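Local atomic coordinates of cyanate lyase C-terminal domain-containing protein (Tetranychus urticae, PDB entry 5UK3), a protein that probably catalyses the bicarbonate-dependent breakdown of cyanate to ammonia and carbon dioxide, and forms an assembly of ten subunits. Residues Glu118-Gly123 against Gly148-Tyr153. Sequence-based numbering, arbitrary orientation.
Sequences EEFGDG and GKFLPY
With CG anti to its backbone N (chi1 177°), F150 reaches from the strand toward the end of helix 96-120, where F120 holds CG anti to its own carbonyl carbon (chi1 -63°) and its CB faces F150. This is the link from helix 96-120 into the antiparallel beta hairpin of the cyanase C-terminal domain; G121, with positive phi, is the first residue off helical backbone angles. F120 CB sits over the centre of the F150 ring in a CH-pi contact, 3.5 Å from the centroid, while the side chains slide past each other in opposite directions, ring planes 32° apart. G121 O and G123 CA also touch the F150 ring. An alanine in place of F150 would probably open a gap where the ring lies, leaving F120 CB, G121 O and G123 CA without their partner. G123 pairs with P152 as a non-hydrogen-bonded antiparallel pair. The D122 carboxylate lies by the Y153 ring, OD1 3.4 Å from CD2, and its OD2 forms a salt bridge with R87 of a neighbouring subunit, which also makes a cation-pi contact with Y153. Y153 N gives a nearly straight hydrogen bond to D122 O at the open end of the hairpin, 3.0 Å long.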
loop_
_atom_site.group_PDB
_atom_site.type_symbol
_atom_site.label_atom_id
_atom_site.label_comp_id
_atom_site.label_asym_id
_atom_site.label_seq_id
_atom_site.Cartn_x
_atom_site.Cartn_y
_atom_site.Cartn_z
ATOM N N GLU I 118 -22.211 21.652 -12.135
ATOM C CA GLU I 118 -23.197 22.306 -13.010
ATOM C C GLU I 118 -24.185 23.139 -12.214
ATOM O O GLU I 118 -24.475 24.243 -12.594
ATOM C CB GLU I 118 -23.897 21.240 -13.841
ATOM C CG GLU I 118 -25.182 21.645 -14.486
ATOM C CD GLU I 118 -25.717 20.541 -15.369
ATOM O OE1 GLU I 118 -26.690 19.856 -14.969
ATOM O OE2 GLU I 118 -25.140 20.367 -16.467
ATOM N N GLU I 119 -24.661 22.628 -11.085
ATOM C CA GLU I 119 -25.722 23.284 -10.283
ATOM C C GLU I 119 -25.257 24.236 -9.165
ATOM O O GLU I 119 -26.015 25.096 -8.770
ATOM C CB GLU I 119 -26.628 22.239 -9.662
ATOM C CG GLU I 119 -27.242 21.302 -10.696
ATOM C CD GLU I 119 -28.320 20.371 -10.131
ATOM O OE1 GLU I 119 -28.644 20.475 -8.917
ATOM O OE2 GLU I 119 -28.871 19.552 -10.910
ATOM N N PHE I 120 -24.027 24.099 -8.678
ATOM C CA PHE I 120 -23.435 25.033 -7.702
ATOM C C PHE I 120 -22.187 25.802 -8.165
ATOM O O PHE I 120 -21.951 26.918 -7.722
ATOM C CB PHE I 120 -23.018 24.289 -6.453
ATOM C CG PHE I 120 -24.149 23.644 -5.717
ATOM C CD1 PHE I 120 -24.611 22.402 -6.112
ATOM C CD2 PHE I 120 -24.735 24.255 -4.621
ATOM C CE1 PHE I 120 -25.649 21.785 -5.426
ATOM C CE2 PHE I 120 -25.764 23.640 -3.931
ATOM C CZ PHE I 120 -26.215 22.397 -4.329
ATOM N N GLY I 121 -21.380 25.202 -9.023
ATOM C CA GLY I 121 -20.168 25.818 -9.510
ATOM C C GLY I 121 -18.965 25.023 -9.053
ATOM O O GLY I 121 -19.095 23.919 -8.549
ATOM N N ASP I 122 -17.793 25.602 -9.234
ATOM C CA ASP I 122 -16.580 24.965 -8.876
ATOM C C ASP I 122 -16.348 25.089 -7.383
ATOM O O ASP I 122 -15.885 26.107 -6.867
ATOM C CB ASP I 122 -15.446 25.616 -9.605
ATOM C CG ASP I 122 -14.110 25.002 -9.264
ATOM O OD1 ASP I 122 -14.069 23.827 -8.790
ATOM O OD2 ASP I 122 -13.072 25.678 -9.523
ATOM N N GLY I 123 -16.647 24.019 -6.681
ATOM C CA GLY I 123 -16.395 23.955 -5.258
ATOM C C GLY I 123 -16.544 22.534 -4.747
ATOM O O GLY I 123 -16.375 21.562 -5.496
ATOM N N GLY I 148 -25.140 19.718 3.387
ATOM C CA GLY I 148 -23.838 20.315 3.564
ATOM C C GLY I 148 -23.711 21.686 2.951
ATOM O O GLY I 148 -24.389 21.997 2.006
ATOM N N LYS I 149 -22.800 22.492 3.490
ATOM C CA LYS I 149 -22.515 23.773 2.915
ATOM C C LYS I 149 -21.702 23.555 1.645
ATOM O O LYS I 149 -20.761 22.777 1.633
ATOM C CB LYS I 149 -21.733 24.667 3.899
ATOM C CG LYS I 149 -21.323 26.004 3.305
ATOM C CD LYS I 149 -21.022 27.066 4.351
ATOM C CE LYS I 149 -21.583 28.434 3.915
ATOM N NZ LYS I 149 -21.359 29.480 4.970
ATOM N N PHE I 150 -22.035 24.309 0.609
ATOM C CA PHE I 150 -21.229 24.400 -0.561
ATOM C C PHE I 150 -20.182 25.490 -0.340
ATOM O O PHE I 150 -20.527 26.617 -0.011
ATOM C CB PHE I 150 -22.098 24.759 -1.762
ATOM C CG PHE I 150 -21.320 24.937 -3.023
ATOM C CD1 PHE I 150 -20.751 23.829 -3.647
ATOM C CD2 PHE I 150 -21.103 26.210 -3.529
ATOM C CE1 PHE I 150 -19.989 23.973 -4.760
ATOM C CE2 PHE I 150 -20.349 26.367 -4.644
ATOM C CZ PHE I 150 -19.793 25.247 -5.277
ATOM N N LEU I 151 -18.907 25.162 -0.558
ATOM C CA LEU I 151 -17.816 26.124 -0.466
ATOM C C LEU I 151 -17.219 26.270 -1.839
ATOM O O LEU I 151 -16.651 25.330 -2.359
ATOM C CB LEU I 151 -16.689 25.632 0.413
ATOM C CG LEU I 151 -16.935 25.420 1.875
ATOM C CD1 LEU I 151 -15.762 24.785 2.628
ATOM C CD2 LEU I 151 -17.380 26.716 2.550
ATOM N N PRO I 152 -17.283 27.468 -2.407
ATOM C CA PRO I 152 -16.632 27.620 -3.696
ATOM C C PRO I 152 -15.124 27.792 -3.545
ATOM O O PRO I 152 -14.671 28.353 -2.551
ATOM C CB PRO I 152 -17.279 28.874 -4.248
ATOM C CG PRO I 152 -17.653 29.664 -3.058
ATOM C CD PRO I 152 -17.934 28.700 -1.948
ATOM N N TYR I 153 -14.368 27.316 -4.527
ATOM C CA TYR I 153 -12.937 27.556 -4.570
ATOM C C TYR I 153 -12.608 29.042 -4.688
ATOM O O TYR I 153 -13.320 29.800 -5.350
ATOM C CB TYR I 153 -12.303 26.848 -5.753
ATOM C CG TYR I 153 -11.857 25.469 -5.455
ATOM C CD1 TYR I 153 -10.623 25.242 -4.869
ATOM C CD2 TYR I 153 -12.654 24.386 -5.763
ATOM C CE1 TYR I 153 -10.186 23.963 -4.579
ATOM C CE2 TYR I 153 -12.251 23.102 -5.453
ATOM C CZ TYR I 153 -11.010 22.907 -4.889
ATOM O OH TYR I 153 -10.596 21.655 -4.618
#